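Local atomic coordinates of porphyranase B (Zobellia galactanivorans, PDB entry 3JUU), a protein that cleaves the sulfated red-algal polysaccharide porphyran at its (1->4) linkages between beta-D-galactopyranose and alpha-L-galactopyranose-6-sulfate, yielding mostly a disaccharide, and leaves the non-sulfated agarose portion uncut. Residues Asn103-Tyr107 / Gly108-Cys112; Phe216-Gly220 / Lys221-Lys225; Val226-Pro229 / Ala230-Ile234. One frame throughout, in Å; residues are numbered along the deposited sequence.

Contact 1: Asn103-Tyr107 / Gly108-Cys112; sequences NGMTY and GYYEC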
# COMPACT_ATOMS: atom_id res chain seq x y z
N ASN A 103 -12.42 -1.32 8.19
CA ASN A 103 -13.21 -2.48 7.68
C ASN A 103 -12.39 -3.34 6.70
O ASN A 103 -11.53 -2.82 6.00
CB ASN A 103 -14.47 -1.95 7.00
CG ASN A 103 -15.42 -1.29 8.00
OD1 ASN A 103 -16.01 -1.99 8.84
ND2 ASN A 103 -15.53 0.04 7.95
N GLY A 104 -12.60 -4.66 6.75
CA GLY A 104 -11.83 -5.60 5.89
C GLY A 104 -12.76 -6.38 4.96
O GLY A 104 -14.02 -6.27 5.05
N MET A 105 -12.15 -7.14 4.06
CA MET A 105 -12.90 -8.01 3.16
C MET A 105 -11.99 -9.22 2.79
O MET A 105 -10.76 -9.20 2.93
CB MET A 105 -13.38 -7.16 1.92
CG MET A 105 -14.22 -7.88 0.75
SD MET A 105 -15.62 -8.79 1.54
CE MET A 105 -16.63 -7.36 2.15
N THR A 106 -12.63 -10.29 2.31
CA THR A 106 -11.90 -11.41 1.68
C THR A 106 -12.26 -11.44 0.20
O THR A 106 -13.45 -11.50 -0.15
CB THR A 106 -12.25 -12.74 2.37
OG1 THR A 106 -12.21 -12.57 3.81
CG2 THR A 106 -11.19 -13.85 2.00
N TYR A 107 -11.23 -11.40 -0.66
CA TYR A 107 -11.35 -11.35 -2.14
C TYR A 107 -11.87 -10.03 -2.64
O TYR A 107 -12.38 -9.22 -1.85
CB TYR A 107 -12.19 -12.53 -2.75
CG TYR A 107 -11.82 -13.85 -2.12
CD1 TYR A 107 -10.50 -14.30 -2.10
CD2 TYR A 107 -12.78 -14.58 -1.42
CE1 TYR A 107 -10.15 -15.50 -1.44
CE2 TYR A 107 -12.44 -15.78 -0.78
CZ TYR A 107 -11.12 -16.23 -0.83
OH TYR A 107 -10.76 -17.38 -0.16
N GLY A 108 -11.74 -9.80 -3.93
CA GLY A 108 -12.28 -8.64 -4.56
C GLY A 108 -11.25 -7.89 -5.40
O GLY A 108 -10.15 -8.40 -5.63
N TYR A 109 -11.60 -6.69 -5.91
CA TYR A 109 -10.69 -5.93 -6.75
C TYR A 109 -10.38 -4.62 -5.97
O TYR A 109 -11.32 -3.92 -5.54
CB TYR A 109 -11.35 -5.62 -8.15
CG TYR A 109 -10.32 -4.97 -9.07
CD1 TYR A 109 -9.35 -5.78 -9.72
CD2 TYR A 109 -10.23 -3.54 -9.24
CE1 TYR A 109 -8.35 -5.22 -10.47
CE2 TYR A 109 -9.21 -2.98 -10.03
CZ TYR A 109 -8.25 -3.85 -10.63
OH TYR A 109 -7.28 -3.29 -11.47
N TYR A 110 -9.10 -4.24 -5.88
CA TYR A 110 -8.73 -3.10 -5.02
C TYR A 110 -7.82 -2.28 -5.80
O TYR A 110 -6.77 -2.78 -6.28
CB TYR A 110 -7.98 -3.62 -3.77
CG TYR A 110 -8.87 -4.51 -2.95
CD1 TYR A 110 -9.61 -3.95 -1.88
CD2 TYR A 110 -9.00 -5.88 -3.22
CE1 TYR A 110 -10.47 -4.76 -1.13
CE2 TYR A 110 -9.84 -6.65 -2.50
CZ TYR A 110 -10.59 -6.09 -1.45
OH TYR A 110 -11.42 -6.89 -0.69
N GLU A 111 -8.15 -0.98 -5.94
CA GLU A 111 -7.34 -0.14 -6.80
C GLU A 111 -7.19 1.26 -6.19
O GLU A 111 -8.06 1.70 -5.46
CB GLU A 111 -7.97 -0.01 -8.19
CG GLU A 111 -9.51 0.24 -8.12
CD GLU A 111 -10.14 0.67 -9.43
OE1 GLU A 111 -9.44 0.64 -10.47
OE2 GLU A 111 -11.32 1.14 -9.35
N CYS A 112 -6.09 1.97 -6.49
CA CYS A 112 -5.99 3.38 -6.12
C CYS A 112 -5.30 4.12 -7.26
O CYS A 112 -4.65 3.52 -8.14
CB CYS A 112 -5.19 3.50 -4.78
SG CYS A 112 -3.36 3.37 -5.03

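Contact 2: Phe216-Gly220 / Lys221-Lys225; sequences FFLDG and KMQSK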
# COMPACT_ATOMS: atom_id res chain seq x y z
N PHE A 216 -2.35 -8.72 -10.91
CA PHE A 216 -2.01 -7.27 -10.71
C PHE A 216 -2.27 -6.48 -11.98
O PHE A 216 -2.00 -6.98 -13.09
CB PHE A 216 -0.51 -7.13 -10.33
CG PHE A 216 -0.22 -7.66 -8.95
CD1 PHE A 216 -0.63 -6.93 -7.82
CD2 PHE A 216 0.46 -8.88 -8.79
CE1 PHE A 216 -0.44 -7.46 -6.54
CE2 PHE A 216 0.74 -9.39 -7.49
CZ PHE A 216 0.30 -8.64 -6.38
N PHE A 217 -2.75 -5.23 -11.84
CA PHE A 217 -3.04 -4.35 -13.00
C PHE A 217 -2.35 -3.03 -12.78
O PHE A 217 -2.25 -2.50 -11.63
CB PHE A 217 -4.54 -4.02 -13.01
CG PHE A 217 -5.37 -5.16 -13.52
CD1 PHE A 217 -5.85 -5.12 -14.81
CD2 PHE A 217 -5.60 -6.32 -12.68
CE1 PHE A 217 -6.59 -6.19 -15.34
CE2 PHE A 217 -6.40 -7.38 -13.19
CZ PHE A 217 -6.84 -7.29 -14.53
N LEU A 218 -1.92 -2.46 -13.89
CA LEU A 218 -1.29 -1.10 -13.93
C LEU A 218 -1.95 -0.28 -14.99
O LEU A 218 -2.02 -0.73 -16.16
CB LEU A 218 0.24 -1.20 -14.20
CG LEU A 218 0.98 0.12 -14.39
CD1 LEU A 218 0.78 1.05 -13.08
CD2 LEU A 218 2.47 -0.11 -14.83
N ASP A 219 -2.53 0.87 -14.59
CA ASP A 219 -3.18 1.82 -15.54
C ASP A 219 -4.21 1.07 -16.40
O ASP A 219 -4.26 1.24 -17.62
CB ASP A 219 -2.12 2.50 -16.40
CG ASP A 219 -1.16 3.30 -15.53
OD1 ASP A 219 -1.69 3.86 -14.53
OD2 ASP A 219 0.04 3.36 -15.89
N GLY A 220 -4.92 0.16 -15.72
CA GLY A 220 -6.05 -0.51 -16.35
C GLY A 220 -5.67 -1.66 -17.21
O GLY A 220 -6.51 -2.18 -17.98
N LYS A 221 -4.44 -2.12 -17.09
CA LYS A 221 -3.97 -3.28 -17.89
C LYS A 221 -3.38 -4.39 -17.03
O LYS A 221 -2.53 -4.12 -16.15
CB LYS A 221 -2.88 -2.82 -18.88
CG LYS A 221 -3.39 -1.91 -20.01
CD LYS A 221 -2.24 -1.20 -20.78
CE LYS A 221 -1.84 0.09 -20.02
NZ LYS A 221 -0.38 0.55 -20.04
N MET A 222 -3.75 -5.64 -17.32
CA MET A 222 -3.21 -6.75 -16.53
C MET A 222 -1.71 -6.86 -16.75
O MET A 222 -1.25 -6.86 -17.93
CB MET A 222 -3.85 -8.06 -16.99
CG MET A 222 -3.32 -9.22 -16.18
SD MET A 222 -3.99 -10.80 -16.77
CE MET A 222 -2.91 -12.02 -15.93
N GLN A 223 -0.94 -7.02 -15.68
CA GLN A 223 0.50 -7.11 -15.76
C GLN A 223 0.97 -8.56 -15.49
O GLN A 223 1.92 -9.01 -16.12
CB GLN A 223 1.22 -6.26 -14.70
CG GLN A 223 0.91 -4.79 -14.89
CD GLN A 223 1.34 -4.20 -16.23
OE1 GLN A 223 2.54 -4.04 -16.50
NE2 GLN A 223 0.36 -3.76 -17.06
N SER A 224 0.33 -9.22 -14.55
CA SER A 224 0.87 -10.47 -14.05
C SER A 224 -0.15 -11.22 -13.22
O SER A 224 -1.16 -10.65 -12.72
CB SER A 224 2.12 -10.18 -13.18
OG SER A 224 1.69 -9.50 -12.01
N LYS A 225 0.10 -12.52 -13.05
CA LYS A 225 -0.70 -13.32 -12.21
C LYS A 225 0.30 -13.98 -11.26
O LYS A 225 1.41 -14.48 -11.66
CB LYS A 225 -1.47 -14.38 -13.04
CG LYS A 225 -2.26 -15.33 -12.15
CD LYS A 225 -3.08 -16.40 -12.92
CE LYS A 225 -4.52 -16.44 -12.31
NZ LYS A 225 -5.25 -17.76 -12.34
O HOH W 1 1.20 2.08 -17.78

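Contact 3: Val226-Pro229 / Ala230-Ile234; sequences VTPP and ADFDI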
# COMPACT_ATOMS: atom_id res chain seq x y z
N VAL A 226 -0.05 -13.99 -9.99
CA VAL A 226 0.86 -14.58 -9.02
C VAL A 226 0.13 -15.61 -8.17
O VAL A 226 -0.98 -15.36 -7.71
CB VAL A 226 1.47 -13.41 -8.16
CG1 VAL A 226 2.25 -14.00 -7.04
CG2 VAL A 226 2.47 -12.60 -9.04
N THR A 227 0.73 -16.79 -7.90
CA THR A 227 0.19 -17.67 -6.93
C THR A 227 0.86 -17.29 -5.63
O THR A 227 2.07 -17.37 -5.52
CB THR A 227 0.57 -19.14 -7.28
OG1 THR A 227 -0.09 -19.45 -8.54
CG2 THR A 227 0.08 -20.10 -6.22
N PRO A 228 0.08 -16.93 -4.62
CA PRO A 228 0.75 -16.56 -3.38
C PRO A 228 1.40 -17.75 -2.69
O PRO A 228 1.00 -18.93 -2.95
CB PRO A 228 -0.42 -15.92 -2.56
CG PRO A 228 -1.64 -16.65 -2.95
CD PRO A 228 -1.40 -16.90 -4.50
N PRO A 229 2.34 -17.48 -1.77
CA PRO A 229 3.09 -18.58 -1.09
C PRO A 229 2.24 -19.44 -0.16
O PRO A 229 2.63 -20.59 0.09
CB PRO A 229 4.23 -17.85 -0.36
CG PRO A 229 3.88 -16.42 -0.41
CD PRO A 229 2.76 -16.14 -1.33
N ALA A 230 1.07 -18.95 0.25
CA ALA A 230 0.12 -19.74 1.09
C ALA A 230 -1.25 -19.27 0.71
O ALA A 230 -1.41 -18.19 0.08
CB ALA A 230 0.40 -19.51 2.61
N ASP A 231 -2.29 -20.04 1.06
CA ASP A 231 -3.66 -19.57 0.75
C ASP A 231 -3.97 -18.15 1.33
O ASP A 231 -3.83 -17.88 2.54
CB ASP A 231 -4.66 -20.46 1.41
CG ASP A 231 -4.73 -21.86 0.78
OD1 ASP A 231 -4.34 -22.00 -0.40
OD2 ASP A 231 -5.21 -22.78 1.53
N PHE A 232 -4.43 -17.25 0.48
CA PHE A 232 -4.90 -15.92 0.93
C PHE A 232 -6.43 -15.99 1.08
O PHE A 232 -7.15 -15.44 0.25
CB PHE A 232 -4.46 -14.86 -0.09
CG PHE A 232 -3.00 -14.38 0.10
CD1 PHE A 232 -2.06 -15.13 0.83
CD2 PHE A 232 -2.60 -13.15 -0.44
CE1 PHE A 232 -0.70 -14.71 1.00
CE2 PHE A 232 -1.22 -12.71 -0.24
CZ PHE A 232 -0.29 -13.47 0.54
N ASP A 233 -6.91 -16.70 2.13
CA ASP A 233 -8.35 -16.82 2.30
C ASP A 233 -8.77 -16.18 3.62
O ASP A 233 -9.82 -16.59 4.20
CB ASP A 233 -8.75 -18.29 2.24
CG ASP A 233 -7.96 -19.15 3.21
OD1 ASP A 233 -7.09 -18.64 3.94
OD2 ASP A 233 -8.14 -20.40 3.16
N ILE A 234 -7.93 -15.25 4.13
CA ILE A 234 -8.20 -14.58 5.45
C ILE A 234 -8.57 -13.12 5.14
O ILE A 234 -7.95 -12.51 4.25
CB ILE A 234 -6.97 -14.62 6.48
CG1 ILE A 234 -6.46 -16.08 6.69
CG2 ILE A 234 -7.42 -14.05 7.86
CD1 ILE A 234 -5.09 -16.21 7.18

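Contact 1: Asn103-Tyr107 / Gly108-Cys112
A side-chain to main-chain hydrogen bond from Tyr110 back to Tyr107 makes this a local contact, set where the loop after strand 90-101 enters strand 108-115. Tyr110 OH donates to Tyr107 O at 2.8 Å. The donor stands above the carbonyl plane, 46° out of it, so the bond does not follow a lone pair. The acceptor lies at the edge of the phenol ring, near its plane, and Tyr107 O is also 3.7 Å from Tyr110 CE2. The ring gets there because Tyr110 CG lies anti to its own carbonyl carbon (chi1 -62°), which turns the phenol back along the chain.

The same hydroxyl packs against Met105. Tyr110 OH is 3.3 Å from Met105 CB and equally close to Met105 CG, the two side chains crossing at about a right angle; beyond CG the methionine bends and its end leads away from the strand. The strand belongs to the beta-sandwich jelly roll of glycoside hydrolase family 16, where 108-115 runs antiparallel to both 202-210 and 264-276. Tyr110 is buried and touches Val206 and Trp208 on one neighbouring strand, Ser272 on the other, and Leu127 of strand 122-128.

Tyr107 has a positive phi, and Gly108 follows with phi 128°, a conformation in which any CB would run into Tyr107 O, so the position calls for glycine. The CB of Tyr107 points away from the strand. The methyl CG2 of Thr106 sits over the centre of the Tyr107 ring, 3.6 Å above its plane, and Trp208 meets that ring edge-to-face.

Contact 2: Phe216-Gly220 / Lys221-Lys225
Phe216-Leu218 and Lys221-Lys225 form a beta hairpin, closed by a type I' turn from Leu218 to Lys221. In the backbone, Leu218 and Lys221 bond in both directions, and Phe216 N donates to Ser224 O at 2.9 Å. Phe216 O takes Gln223 N at 2.8 Å, nearly straight (172°), so Gln223 and Ser224 face Phe216 in a classic beta bulge. Lys221 O is gripped twice: Leu218 N and Gln223 NE2 (3.1 Å) reach it from opposite faces of its plane. Gln223 CG lies beside the backbone N (chi1 -63°), and a bend at chi2 brings the amide over Lys221 O.

Among the apolar contacts, Met222 CA lies over one face of the Phe217 ring, a CH-pi contact 3.9 Å from the centroid. With an alanine at Phe217, Met222 would probably lose its aromatic face, and the rings of Phe14 and Tyr109 their edge-to-face partner. Ser224 OG meets the Phe216 ring edge, 3.5 Å from CD2.

A water donates to Asp219 OD2 and accepts from Lys221 NZ, while Asp219 OD1 and OD2 bond Val203 N and His202 ND1.

Strand 213-218 pairs with strand 202-210, which Phe216 and Leu218 touch along with Met167 of strand 166-174.

Contact 3: Val226-Pro229 / Ala230-Ile234
The loop between strands 221-226 and 237-242 passes close to the catalytic cleft of this family 16 beta-sandwich, and a proline-phenylalanine CH-pi contact joins its two halves. Pro228 CB stands over the centre of the Phe232 ring, 3.7 Å from the centroid and only 7° off the ring normal, a nearly head-on approach. That central placing makes the six ring carbons almost equidistant from Pro228 CB, the nearest of them, CD1 and CE1 of Phe232, at 3.8 Å. Pro228 CG leans toward the root of the ring, 4.0 Å from Phe232 CG, and the two side chains run alongside one another in opposing senses. Phe232 offers this face because its CG is anti to the carbonyl carbon (chi1 -83°), which turns the ring back over the residues that precede it.

The chain bends at Pro229 and runs extended through Ala230. Pro228 CG comes within 3.4 Å of Ala230 O, so the proline ring is flanked by main chain as well as by the aromatic face. Pro229 CD only skims Phe232, 4.4 Å from CE1, approaching obliquely. Pro228 and Pro229 have no backbone N-H to donate, and the side-chain contacts between the two halves are apolar.

Polar ties run outward from the later half. Phe232 O accepts from Trp208 NE1, while Arg140 donates to Asp231 O and forms a salt bridge with Asp233 OD1. The buried Phe232 side chain touches Thr142 and Leu144 of strand 141-150, Thr171 of strand 166-174 and Ile214 of strand 213-218. Pro228 also meets Ile214, and Pro229 reaches Thr171, so the loop packs against strands 141-150, 166-174 and 213-218.

How the contacts relate
Contact 3 follows contact 2 directly in the chain, and the two meet where Phe216 CE2 lies 4.0 Å from Val226 CG2. Contact 1, earlier in sequence, reaches both: Tyr109 OH packs 3.2 Å from Phe217 CB in contact 2, and Tyr107 OH is 3.3 Å from Asp233 CB in contact 3. Contact 3 comes nearest the catalytic machinery, the side chains of Phe232 and Glu143, probably the nucleophile, being about 6 Å apart. In contact 2 the side chain of Phe216 is about 9 Å from that of Glu148, probably the proton donor. Contact 1 lies away from these sites.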